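Local coordinates for protein diadenosine tetraphosphatase, putative (PDB 2QJC) that binds two manganese ions in a calcineurin-like phosphoesterase fold and probably hydrolyses phosphate esters or anhydrides such as diadenosine tetraphosphate, at residues 21-26 against 219-224; 228-233 against 241-246. All blocks are in the same frame, centred on the assembly; numbering follows the deposited sequence.

Interaction 1: residues 21-26 against 219-224. With MN (manganese (II) ion), chain B.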
# COMPACT_ATOMS: atom_id res chain seq x y z
N VAL A 21 3.47 15.20 0.32
CA VAL A 21 3.50 13.77 0.03
C VAL A 21 2.10 13.18 -0.16
O VAL A 21 1.21 13.40 0.65
CB VAL A 21 4.23 12.99 1.15
CG1 VAL A 21 4.19 11.48 0.86
CG2 VAL A 21 5.67 13.47 1.24
N ILE A 22 1.93 12.42 -1.24
CA ILE A 22 0.66 11.80 -1.56
C ILE A 22 0.78 10.28 -1.51
O ILE A 22 1.58 9.68 -2.23
CB ILE A 22 0.20 12.27 -2.96
CG1 ILE A 22 -0.03 13.79 -2.93
CG2 ILE A 22 -1.09 11.58 -3.36
CD1 ILE A 22 -0.28 14.40 -4.27
N ILE A 23 -0.00 9.66 -0.64
CA ILE A 23 0.01 8.22 -0.45
C ILE A 23 -1.32 7.64 -0.92
O ILE A 23 -2.39 8.03 -0.43
CB ILE A 23 0.25 7.87 1.04
CG1 ILE A 23 1.53 8.59 1.52
CG2 ILE A 23 0.39 6.36 1.22
CD1 ILE A 23 1.79 8.48 3.00
N VAL A 24 -1.25 6.72 -1.88
CA VAL A 24 -2.45 6.13 -2.47
C VAL A 24 -2.72 4.66 -2.13
O VAL A 24 -1.79 3.87 -1.96
CB VAL A 24 -2.43 6.32 -4.02
CG1 VAL A 24 -1.11 5.86 -4.59
CG2 VAL A 24 -3.59 5.57 -4.68
N GLY A 25 -4.01 4.33 -2.01
CA GLY A 25 -4.44 2.98 -1.67
C GLY A 25 -4.30 1.97 -2.80
O GLY A 25 -3.77 2.30 -3.87
N ASP A 26 -4.79 0.76 -2.57
CA ASP A 26 -4.69 -0.33 -3.56
C ASP A 26 -5.19 0.10 -4.95
O ASP A 26 -6.36 0.43 -5.12
CB ASP A 26 -5.47 -1.57 -3.07
CG ASP A 26 -4.92 -2.14 -1.77
OD1 ASP A 26 -4.66 -1.35 -0.82
OD2 ASP A 26 -4.76 -3.38 -1.67
N ILE A 219 -4.08 5.10 9.29
CA ILE A 219 -5.01 5.39 8.19
C ILE A 219 -5.07 4.24 7.18
O ILE A 219 -4.08 3.97 6.47
CB ILE A 219 -4.60 6.67 7.43
CG1 ILE A 219 -4.59 7.87 8.40
CG2 ILE A 219 -5.56 6.91 6.27
CD1 ILE A 219 -4.13 9.17 7.77
N GLY A 220 -6.22 3.57 7.10
CA GLY A 220 -6.40 2.49 6.15
C GLY A 220 -7.03 3.05 4.89
O GLY A 220 -8.20 3.44 4.90
N LEU A 221 -6.27 3.07 3.79
CA LEU A 221 -6.76 3.63 2.53
C LEU A 221 -7.42 2.69 1.53
O LEU A 221 -7.81 3.15 0.45
CB LEU A 221 -5.63 4.35 1.80
CG LEU A 221 -4.95 5.58 2.42
CD1 LEU A 221 -3.68 5.93 1.63
CD2 LEU A 221 -5.92 6.74 2.42
N ASP A 222 -7.56 1.41 1.84
CA ASP A 222 -8.16 0.54 0.84
C ASP A 222 -9.68 0.64 0.75
O ASP A 222 -10.42 -0.16 1.33
CB ASP A 222 -7.76 -0.92 1.06
CG ASP A 222 -8.07 -1.79 -0.17
OD1 ASP A 222 -8.72 -1.26 -1.11
OD2 ASP A 222 -7.68 -2.97 -0.19
N SER A 223 -10.14 1.64 -0.01
CA SER A 223 -11.56 1.91 -0.22
C SER A 223 -12.19 1.09 -1.36
O SER A 223 -13.26 1.46 -1.87
CB SER A 223 -11.78 3.42 -0.47
OG SER A 223 -10.86 3.94 -1.42
N ARG A 224 -11.53 0.00 -1.75
CA ARG A 224 -12.03 -0.92 -2.78
C ARG A 224 -12.16 -0.41 -4.21
O ARG A 224 -13.11 -0.76 -4.90
CB ARG A 224 -13.41 -1.44 -2.37
CG ARG A 224 -13.60 -1.67 -0.90
CD ARG A 224 -15.07 -1.59 -0.55
NE ARG A 224 -15.35 -2.50 0.54
CZ ARG A 224 -16.12 -3.58 0.44
NH1 ARG A 224 -16.72 -3.87 -0.71
NH2 ARG A 224 -16.24 -4.38 1.48
MN MN B . -5.43 -5.34 -2.52
O HOH W 1 -8.44 0.70 -3.28
O HOH W 2 -7.57 -4.77 -2.17
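Leu221 pushes its CD1 methyl against the end of strand 21-24, where it comes 3.2 Å from the backbone O of Ile23 and also touches the CG2 methyl of that isoleucine. The two side chains cross at about a right angle. Here the packing is close: Gly25, without a side chain, lets Leu221 CB approach to 3.9 Å from Gly25 CA. Leu221 also touches Ala234 of strand 230-236.

This is the metal-bearing end of the calcineurin-like phosphoesterase fold, in which the loop after strand 21-24 carries the Asp-X-His metal ligands, Asp26 and His28. Asp26 OD2 binds a manganese ion at 2.2 Å, with Asp55 and His28 among the other ligands, while OD1 accepts a hydrogen bond from His204 N. Next to Asp26 the contact changes character, from apolar packing to water and metal. The Asp222 carboxylate stacks on that of Asp26, their planes 13° apart, with Asp222 OD2 3.3 Å from Asp26 CG. Acceptor oxygens thus face each other across the stack, each engaged by a partner of its own: Asp26 OD2 by the manganese, Asp222 OD2 by water 2. That water, itself a manganese ligand, donates to Asp222 OD2 at 2.7 Å, which makes Asp222 a second-shell residue of the site. Water 1 donates both to Asp26 O and to Asp222 OD1, at 2.9 Å from the latter. Asp222 OD1 also accepts from Arg224 N at 3.1 Å, closing an Asx turn.

Interaction 2: residues 228-233 against 241-246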
# COMPACT_ATOMS: atom_id res chain seq x y z
N GLY A 228 -15.22 -1.52 -7.44
CA GLY A 228 -16.28 -0.56 -7.69
C GLY A 228 -16.51 0.44 -6.58
O GLY A 228 -17.53 1.14 -6.55
N GLY A 229 -15.56 0.53 -5.65
CA GLY A 229 -15.68 1.46 -4.54
C GLY A 229 -15.10 2.85 -4.82
O GLY A 229 -15.79 3.71 -5.38
N ARG A 230 -13.84 3.06 -4.43
CA ARG A 230 -13.16 4.34 -4.63
C ARG A 230 -11.65 4.19 -4.45
O ARG A 230 -11.17 3.25 -3.82
CB ARG A 230 -13.68 5.38 -3.63
CG ARG A 230 -15.16 5.71 -3.74
CD ARG A 230 -15.59 6.74 -2.71
NE ARG A 230 -15.10 8.08 -3.01
CZ ARG A 230 -15.56 8.86 -3.99
NH1 ARG A 230 -16.55 8.43 -4.77
NH2 ARG A 230 -15.05 10.07 -4.17
N LEU A 231 -10.89 5.13 -5.02
CA LEU A 231 -9.43 5.14 -4.90
C LEU A 231 -9.12 6.36 -4.03
O LEU A 231 -9.31 7.50 -4.46
CB LEU A 231 -8.75 5.28 -6.26
CG LEU A 231 -7.23 5.05 -6.24
CD1 LEU A 231 -6.93 3.61 -5.75
CD2 LEU A 231 -6.64 5.28 -7.64
N SER A 232 -8.66 6.09 -2.81
CA SER A 232 -8.36 7.14 -1.85
C SER A 232 -6.88 7.41 -1.62
O SER A 232 -6.03 6.52 -1.79
CB SER A 232 -9.00 6.80 -0.51
OG SER A 232 -10.35 6.42 -0.68
N ALA A 233 -6.57 8.63 -1.21
CA ALA A 233 -5.20 9.02 -0.93
C ALA A 233 -5.15 9.89 0.32
O ALA A 233 -6.10 10.63 0.61
CB ALA A 233 -4.60 9.78 -2.11
N ILE A 241 -7.85 13.06 3.57
CA ILE A 241 -8.18 12.02 2.60
C ILE A 241 -8.94 12.58 1.39
O ILE A 241 -10.00 13.19 1.54
CB ILE A 241 -9.04 10.91 3.26
CG1 ILE A 241 -8.38 10.42 4.55
CG2 ILE A 241 -9.21 9.74 2.30
CD1 ILE A 241 -7.00 9.84 4.36
N ILE A 242 -8.38 12.36 0.20
CA ILE A 242 -9.01 12.79 -1.05
C ILE A 242 -9.23 11.53 -1.88
O ILE A 242 -8.32 10.73 -2.07
CB ILE A 242 -8.10 13.74 -1.85
CG1 ILE A 242 -7.98 15.09 -1.13
CG2 ILE A 242 -8.67 13.94 -3.25
CD1 ILE A 242 -7.07 16.07 -1.83
N SER A 243 -10.45 11.36 -2.39
CA SER A 243 -10.77 10.18 -3.18
C SER A 243 -11.60 10.50 -4.42
O SER A 243 -12.16 11.59 -4.54
CB SER A 243 -11.53 9.16 -2.34
OG SER A 243 -12.80 9.65 -1.97
N VAL A 244 -11.66 9.53 -5.32
CA VAL A 244 -12.42 9.64 -6.56
C VAL A 244 -13.15 8.32 -6.74
O VAL A 244 -12.82 7.32 -6.09
CB VAL A 244 -11.51 9.87 -7.78
CG1 VAL A 244 -10.78 11.19 -7.66
CG2 VAL A 244 -10.52 8.73 -7.92
N PRO A 245 -14.16 8.29 -7.63
CA PRO A 245 -14.93 7.08 -7.90
C PRO A 245 -14.05 5.91 -8.36
O PRO A 245 -13.11 6.11 -9.13
CB PRO A 245 -15.90 7.53 -8.99
CG PRO A 245 -16.16 8.96 -8.62
CD PRO A 245 -14.76 9.46 -8.30
N GLY A 246 -14.37 4.70 -7.90
CA GLY A 246 -13.61 3.53 -8.29
C GLY A 246 -14.04 2.99 -9.64
O GLY A 246 -14.93 3.55 -10.28
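Ser243 OG is gripped by two nitrogens of Arg230: NE donates to it at 3.0 Å and NH2 at 3.2 Å. The guanidinium approaches side-on, with the hydroxyl oxygen at its edge and nearly in its plane. Both residues belong to the beta hairpin of strands 230-236 and 240-245, which forms one border of a mixed sheet. Bending of the arginine at chi3 (72°) turns NE back toward the neighbouring strand, and one face of the guanidinium lies over Val244 C and Pro245 N. Nearer the backbone, Arg230 CB is only 3.2 Å from Val244 O.

The strands run antiparallel, their axes 159° apart in direction. Leu231 with Val244 and Ala233 with Ile242 are hydrogen-bonded pairs, each joined by two N-H to O=C bonds; Ser232 with Ser243 and Arg230 with Pro245 are non-hydrogen-bonded pairs. Val244 O thus takes the amide of Leu231 while lying against the arginine CB. Leu231, Ala233, Ile242 and Val244 turn to one face of the sheet and there meet helix 31-41, through Leu37, Ala40 and Val41. The Ser232 and Ser243 side chains occupy the other face, where Ser232 OG sits 3.4 Å from Ser243 CB and is hydrogen-bonded to Ser223.

Beyond Pro245 the pairing ends in a less regular bond. Gly246, having no side chain, lies close against Gly229 and Arg230 of the neighbouring strand and the turn before it, its N 3.5 Å from Arg230 CA. This amide N donates to Gly229 O at 3.1 Å from above the carbonyl plane, 52° out of it.

Interactions 1 and 2 have centres about 8 Å apart and come in series along the chain: the 219-224 segment runs on through a short connection into strand 230-236. Both reach the same mixed sheet, in which strand 21-24 lies beside strand 230-236 and strand 240-245 forms the border. Interaction 1 joins strand 21-24 and its following loop to the loop that leaves strand 218-220 of the other five-stranded sheet, at the metal-bearing end, whereas interaction 2 finishes one sheet. Ser223 ties them together, its OG probably hydrogen-bonded to Arg230 O and Ser232 OG. Leu231 CD1 also packs against Asp26 O, 3.3 Å away, bringing the hairpin up against the backbone of a manganese ligand.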